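Ornithine decarboxylase (Entamoeba histolytica, PDB 4AIB) catalyses the decarboxylation of L-ornithine to putrescine, the pyridoxal 5'-phosphate-dependent step that feeds polyamine biosynthesis, and is active as a homodimer. Local coordinates at the interface of chains A and B. Numbering follows the deposited sequence. Chains: chain A/B, Ornithine decarboxylase.

Contact 1: the interface of chains A and B. Residues chain A 24, 273-276, 290, 350-351; chain B 102-105, 125-126, 129.
Strand 267-281 of chain A is kinked at A:His274, whose phi/psi of -137/44° departs from regular strand geometry, and A:Gly275 follows in a nearly fully extended form, while B:Phe102 to B:Pro104 run past in extended form before helix 105-114 begins. The carbonyl of A:His274 receives the side-chain amine of B:Lys129, its NZ 2.8 Å from O and well above the carbonyl plane. B:Lys129 leaves helix 124-133 with CG anti to the backbone N and bends at chi3, and NZ is gripped on its own side as well: it hydrogen-bonds to B:Lys103 O in the carbonyl plane and forms a salt bridge with B:Glu126 OE1 at 2.8 Å. B:Glu126 thus positions the lysine while its other oxygen, OE2, takes the backbone N of B:Lys103, and it probably helps to keep the amine charged.

The imidazole of A:His274, in the crowded position between N and the carbonyl carbon (chi1 58°), lies alongside B:Pro104, whose CG sits over one ring face, 3.9 Å from the centroid; A:Thr290 O lies above the opposite face, towards the rim. ND1 makes a weak hydrogen bond to B:Phe102 O. A:Thr290 crosses the B:Phe102 side chain obliquely and sets its hydroxyl OG1 above the ring towards the rim, while A:Gly275 CA touches CD1 at 3.5 Å. Farther along, the phenol OH of B:Tyr105 makes a weak hydrogen bond to A:Pro350 O, 2.9 Å away, and B:Asp125 lays CB against A:Lys276 O. The patch joins strands 267-281 and 284-291 of one subunit to the loop and helices 105-114 and 124-133 of the pyridoxal-binding domain of the other.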
loop_
_atom_site.group_PDB
_atom_site.type_symbol
_atom_site.label_atom_id
_atom_site.label_comp_id
_atom_site.label_asym_id
_atom_site.label_seq_id
_atom_site.Cartn_x
_atom_site.Cartn_y
_atom_site.Cartn_z
ATOM N N GLN A 24 5.722 -19.160 17.001
ATOM C CA GLN A 24 6.534 -18.297 16.134
ATOM C C GLN A 24 5.722 -17.198 15.437
ATOM O O GLN A 24 4.669 -17.475 14.857
ATOM C CB GLN A 24 7.320 -19.125 15.104
ATOM C CG GLN A 24 6.471 -19.946 14.141
ATOM C CD GLN A 24 7.234 -20.378 12.900
ATOM O OE1 GLN A 24 8.401 -20.767 12.973
ATOM N NE2 GLN A 24 6.570 -20.318 11.751
ATOM N N LEU A 273 8.272 -19.246 8.034
ATOM C CA LEU A 273 7.479 -19.944 7.024
ATOM C C LEU A 273 6.249 -20.616 7.623
ATOM O O LEU A 273 6.337 -21.303 8.643
ATOM C CB LEU A 273 8.332 -20.979 6.286
ATOM C CG LEU A 273 9.501 -20.476 5.435
ATOM C CD1 LEU A 273 10.391 -21.642 5.035
ATOM C CD2 LEU A 273 9.016 -19.720 4.205
ATOM N N HIS A 274 5.103 -20.409 6.977
ATOM C CA HIS A 274 3.850 -21.039 7.390
ATOM C C HIS A 274 3.069 -21.567 6.212
ATOM O O HIS A 274 1.848 -21.406 6.133
ATOM C CB HIS A 274 3.014 -20.082 8.243
ATOM C CG HIS A 274 2.664 -18.783 7.553
ATOM N ND1 HIS A 274 1.530 -18.621 6.849
ATOM C CD2 HIS A 274 3.344 -17.568 7.487
ATOM C CE1 HIS A 274 1.483 -17.369 6.355
ATOM N NE2 HIS A 274 2.595 -16.726 6.746
ATOM N N GLY A 275 3.776 -22.215 5.287
ATOM C CA GLY A 275 3.151 -22.800 4.104
ATOM C C GLY A 275 4.133 -23.340 3.080
ATOM O O GLY A 275 5.167 -22.723 2.809
ATOM N N LYS A 276 3.799 -24.494 2.504
ATOM C CA LYS A 276 4.647 -25.139 1.502
ATOM C C LYS A 276 3.831 -25.906 0.463
ATOM O O LYS A 276 2.827 -26.542 0.791
ATOM C CB LYS A 276 5.656 -26.076 2.176
ATOM C CG LYS A 276 6.818 -26.492 1.285
ATOM C CD LYS A 276 7.877 -27.276 2.047
ATOM C CE LYS A 276 7.547 -28.758 2.139
ATOM N NZ LYS A 276 8.650 -29.524 2.784
ATOM N N THR A 290 5.253 -19.844 1.741
ATOM C CA THR A 290 4.457 -18.723 2.215
ATOM C C THR A 290 5.118 -18.114 3.447
ATOM O O THR A 290 5.139 -18.710 4.529
ATOM C CB THR A 290 2.997 -19.135 2.486
ATOM O OG1 THR A 290 2.483 -19.811 1.333
ATOM C CG2 THR A 290 2.132 -17.914 2.772
ATOM N N PRO A 350 8.415 -25.721 7.030
ATOM C CA PRO A 350 7.670 -24.646 7.693
ATOM C C PRO A 350 7.539 -24.885 9.195
ATOM O O PRO A 350 7.145 -25.974 9.621
ATOM C CB PRO A 350 6.293 -24.696 7.018
ATOM C CG PRO A 350 6.520 -25.403 5.726
ATOM C CD PRO A 350 7.594 -26.405 6.017
ATOM N N GLY A 351 7.878 -23.867 9.982
ATOM C CA GLY A 351 7.885 -23.974 11.437
ATOM C C GLY A 351 9.275 -24.227 11.992
ATOM O O GLY A 351 9.513 -24.064 13.190
ATOM N N PHE B 102 -2.789 -20.921 3.210
ATOM C CA PHE B 102 -1.628 -21.169 4.060
ATOM C C PHE B 102 -1.718 -20.378 5.363
ATOM O O PHE B 102 -1.427 -19.180 5.404
ATOM C CB PHE B 102 -0.331 -20.855 3.308
ATOM C CG PHE B 102 -0.147 -21.665 2.053
ATOM C CD1 PHE B 102 0.316 -22.975 2.116
ATOM C CD2 PHE B 102 -0.438 -21.119 0.807
ATOM C CE1 PHE B 102 0.490 -23.723 0.963
ATOM C CE2 PHE B 102 -0.269 -21.863 -0.352
ATOM C CZ PHE B 102 0.195 -23.168 -0.273
ATOM N N LYS B 103 -2.128 -21.072 6.422
ATOM C CA LYS B 103 -2.386 -20.458 7.721
ATOM C C LYS B 103 -1.186 -20.573 8.659
ATOM O O LYS B 103 -0.534 -21.619 8.703
ATOM C CB LYS B 103 -3.611 -21.104 8.378
ATOM C CG LYS B 103 -4.903 -20.959 7.584
ATOM C CD LYS B 103 -5.993 -21.901 8.075
ATOM C CE LYS B 103 -5.795 -23.324 7.572
ATOM N NZ LYS B 103 -5.935 -23.438 6.092
ATOM N N PRO B 104 -0.885 -19.491 9.405
ATOM C CA PRO B 104 0.111 -19.554 10.476
ATOM C C PRO B 104 -0.342 -20.505 11.581
ATOM O O PRO B 104 -1.538 -20.574 11.885
ATOM C CB PRO B 104 0.160 -18.115 10.996
ATOM C CG PRO B 104 -0.317 -17.283 9.856
ATOM C CD PRO B 104 -1.373 -18.116 9.195
ATOM N N TYR B 105 0.609 -21.232 12.164
ATOM C CA TYR B 105 0.313 -22.259 13.166
ATOM C C TYR B 105 -0.420 -21.703 14.387
ATOM O O TYR B 105 -1.430 -22.266 14.814
ATOM C CB TYR B 105 1.594 -22.981 13.596
ATOM C CG TYR B 105 2.309 -23.705 12.473
ATOM C CD1 TYR B 105 1.927 -24.992 12.094
ATOM C CD2 TYR B 105 3.372 -23.107 11.796
ATOM C CE1 TYR B 105 2.581 -25.661 11.071
ATOM C CE2 TYR B 105 4.031 -23.767 10.770
ATOM C CZ TYR B 105 3.630 -25.043 10.411
ATOM O OH TYR B 105 4.276 -25.708 9.395
ATOM N N ASP B 125 0.649 -30.122 2.212
ATOM C CA ASP B 125 1.276 -29.728 3.476
ATOM C C ASP B 125 0.267 -29.147 4.465
ATOM O O ASP B 125 0.311 -29.455 5.659
ATOM C CB ASP B 125 2.406 -28.722 3.219
ATOM C CG ASP B 125 3.031 -28.195 4.501
ATOM O OD1 ASP B 125 3.639 -28.992 5.248
ATOM O OD2 ASP B 125 2.911 -26.978 4.764
ATOM N N GLU B 126 -0.639 -28.312 3.960
ATOM C CA GLU B 126 -1.658 -27.666 4.789
ATOM C C GLU B 126 -2.654 -28.673 5.371
ATOM O O GLU B 126 -3.247 -28.430 6.424
ATOM C CB GLU B 126 -2.389 -26.582 3.991
ATOM C CG GLU B 126 -3.153 -25.576 4.844
ATOM C CD GLU B 126 -2.261 -24.542 5.513
ATOM O OE1 GLU B 126 -1.085 -24.395 5.116
ATOM O OE2 GLU B 126 -2.748 -23.860 6.436
ATOM N N LYS B 129 -0.876 -30.041 8.381
ATOM C CA LYS B 129 -0.876 -28.971 9.380
ATOM C C LYS B 129 -2.191 -28.946 10.160
ATOM O O LYS B 129 -2.191 -28.883 11.392
ATOM C CB LYS B 129 -0.641 -27.622 8.695
ATOM C CG LYS B 129 -0.549 -26.426 9.634
ATOM C CD LYS B 129 -0.557 -25.109 8.870
ATOM C CE LYS B 129 0.702 -24.921 8.034
ATOM N NZ LYS B 129 0.648 -23.680 7.213
#

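Contact 2: the interface of chains A and B. Residues chain A 57, 78, 99-100, 157-158; chain B 333-335, 338.
B:Cys334, the predicted proton donor, is the closely packed part of this contact. Its thiol occupies the crowded position between backbone N and carbonyl carbon (chi1 53°), which turns it into chain A. There B:Cys334 SG lies 3.8 Å from the methyl CB of A:Ala78 and meets the methylene CD of A:Lys57 from another direction. A:Gln100 lies near the cysteine CB through its amide nitrogen; its chain is bent at chi2, and NE2 is held by A:Ala78 O at 3.2 Å in a nearly straight bond (164° at H) that keeps the carboxamide turned. On the other flank A:Phe158, with CG anti to its carbonyl carbon, brings its ring tip CZ to 3.6 Å from B:Cys334 CA, while B:Asn335 CB rests over one face.

Packing around the amine of A:Lys57 is looser. The chain is extended up to chi4, where it bends (-70°), and A:Lys57 NZ stops 3.6 Å from the hydroxyl OG of B:Ser333, a proximity and not a hydrogen bond. The far end is polar and lies among breaks in the model, the backbone being unmodelled just before A:Lys157, just after B:Asn335 and just before B:Asp338. A:Lys157 bends at its end and meets B:Asp338 tip to tip, NZ lying 2.8 Å from OD2 in a salt bridge nearly along the C-O axis. B:Asp338 and A:Phe158 also reach toward each other tip to tip, carboxylate and ring nearly coplanar, so that charge pairing and aromatic packing adjoin.

A:Lys57 is the lysine predicted to form the Schiff base with pyridoxal 5'-phosphate, but it carries no cofactor here. By bringing the catalytic cysteine of one subunit to the cofactor lysine of the other, the contact builds a shared active site, in keeping with activity confined to the dimer.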
loop_
_atom_site.group_PDB
_atom_site.type_symbol
_atom_site.label_atom_id
_atom_site.label_comp_id
_atom_site.label_asym_id
_atom_site.label_seq_id
_atom_site.Cartn_x
_atom_site.Cartn_y
_atom_site.Cartn_z
ATOM N N LYS A 57 9.740 10.090 4.993
ATOM C CA LYS A 57 8.729 9.317 4.269
ATOM C C LYS A 57 9.204 7.905 3.912
ATOM O O LYS A 57 8.407 6.964 3.904
ATOM C CB LYS A 57 8.300 10.066 3.003
ATOM C CG LYS A 57 6.986 9.588 2.404
ATOM C CD LYS A 57 6.653 10.340 1.125
ATOM C CE LYS A 57 5.297 9.930 0.571
ATOM N NZ LYS A 57 5.290 8.542 0.028
ATOM N N ALA A 78 7.374 15.293 4.360
ATOM C CA ALA A 78 6.343 15.427 3.332
ATOM C C ALA A 78 4.999 15.862 3.910
ATOM O O ALA A 78 4.257 16.609 3.272
ATOM C CB ALA A 78 6.194 14.124 2.561
ATOM N N SER A 99 9.112 19.471 2.505
ATOM C CA SER A 99 9.143 19.129 1.084
ATOM C C SER A 99 7.805 18.577 0.598
ATOM O O SER A 99 7.631 17.365 0.439
ATOM C CB SER A 99 10.274 18.139 0.789
ATOM O OG SER A 99 10.074 16.911 1.468
ATOM N N GLN A 100 6.860 19.482 0.375
ATOM C CA GLN A 100 5.568 19.126 -0.189
ATOM C C GLN A 100 5.152 20.201 -1.182
ATOM O O GLN A 100 4.948 21.360 -0.811
ATOM C CB GLN A 100 4.521 18.948 0.915
ATOM C CG GLN A 100 3.134 18.542 0.428
ATOM C CD GLN A 100 3.140 17.287 -0.426
ATOM O OE1 GLN A 100 2.693 17.304 -1.574
ATOM N NE2 GLN A 100 3.649 16.190 0.127
ATOM N N LYS A 157 4.906 14.832 -14.665
ATOM C CA LYS A 157 4.474 15.421 -13.399
ATOM C C LYS A 157 5.640 15.630 -12.430
ATOM O O LYS A 157 6.744 15.131 -12.662
ATOM C CB LYS A 157 3.373 14.571 -12.749
ATOM C CG LYS A 157 3.793 13.157 -12.369
ATOM C CD LYS A 157 2.677 12.429 -11.637
ATOM C CE LYS A 157 3.056 10.988 -11.329
ATOM N NZ LYS A 157 4.106 10.882 -10.277
ATOM N N PHE A 158 5.369 16.363 -11.349
ATOM C CA PHE A 158 6.359 16.725 -10.321
ATOM C C PHE A 158 7.537 17.543 -10.849
ATOM O O PHE A 158 8.463 17.011 -11.469
ATOM C CB PHE A 158 6.827 15.503 -9.515
ATOM C CG PHE A 158 5.867 15.091 -8.435
ATOM C CD1 PHE A 158 5.850 15.754 -7.210
ATOM C CD2 PHE A 158 4.972 14.046 -8.642
ATOM C CE1 PHE A 158 4.963 15.380 -6.212
ATOM C CE2 PHE A 158 4.082 13.667 -7.647
ATOM C CZ PHE A 158 4.076 14.336 -6.432
ATOM N N SER B 333 1.420 10.643 -1.709
ATOM C CA SER B 333 2.740 10.231 -2.216
ATOM C C SER B 333 3.404 11.265 -3.133
ATOM O O SER B 333 2.910 11.555 -4.226
ATOM C CB SER B 333 2.684 8.848 -2.888
ATOM O OG SER B 333 3.971 8.421 -3.300
ATOM N N CYS B 334 4.528 11.812 -2.673
ATOM C CA CYS B 334 5.298 12.783 -3.451
ATOM C C CYS B 334 6.430 12.109 -4.237
ATOM O O CYS B 334 7.604 12.471 -4.100
ATOM C CB CYS B 334 5.825 13.916 -2.557
ATOM S SG CYS B 334 6.751 13.388 -1.096
ATOM N N ASN B 335 6.051 11.133 -5.064
ATOM C CA ASN B 335 6.977 10.365 -5.907
ATOM C C ASN B 335 8.118 9.718 -5.122
ATOM O O ASN B 335 7.931 8.693 -4.467
ATOM C CB ASN B 335 7.523 11.228 -7.054
ATOM C CG ASN B 335 8.085 10.402 -8.199
ATOM O OD1 ASN B 335 9.104 9.724 -8.055
ATOM N ND2 ASN B 335 7.429 10.470 -9.351
ATOM N N ASP B 338 -1.306 7.467 -6.799
ATOM C CA ASP B 338 -0.754 8.795 -7.048
ATOM C C ASP B 338 -1.567 9.561 -8.094
ATOM O O ASP B 338 -1.570 10.793 -8.105
ATOM C CB ASP B 338 0.716 8.692 -7.478
ATOM C CG ASP B 338 1.464 10.017 -7.366
ATOM O OD1 ASP B 338 1.119 10.846 -6.495
ATOM O OD2 ASP B 338 2.413 10.224 -8.150
#

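About 38 Å separates the C-alpha centres of contact 1 and contact 2, which have no residues in common. The stretch after strand 96-98 serves both, from opposite subunits: residues 99-100 in contact 2 and 102-105, up to the start of helix 105-114, in contact 1. In both, the pyridoxal-binding domain of one subunit meets the C-terminal, strand-rich part of its partner, with the chains exchanged. The two-fold axis gives each a twin, so the subunits are joined reciprocally, head to tail. Contact 1 appears chiefly structural and contact 2 catalytic; fastening at the former would help to hold the partner's active-site residues in register at the latter.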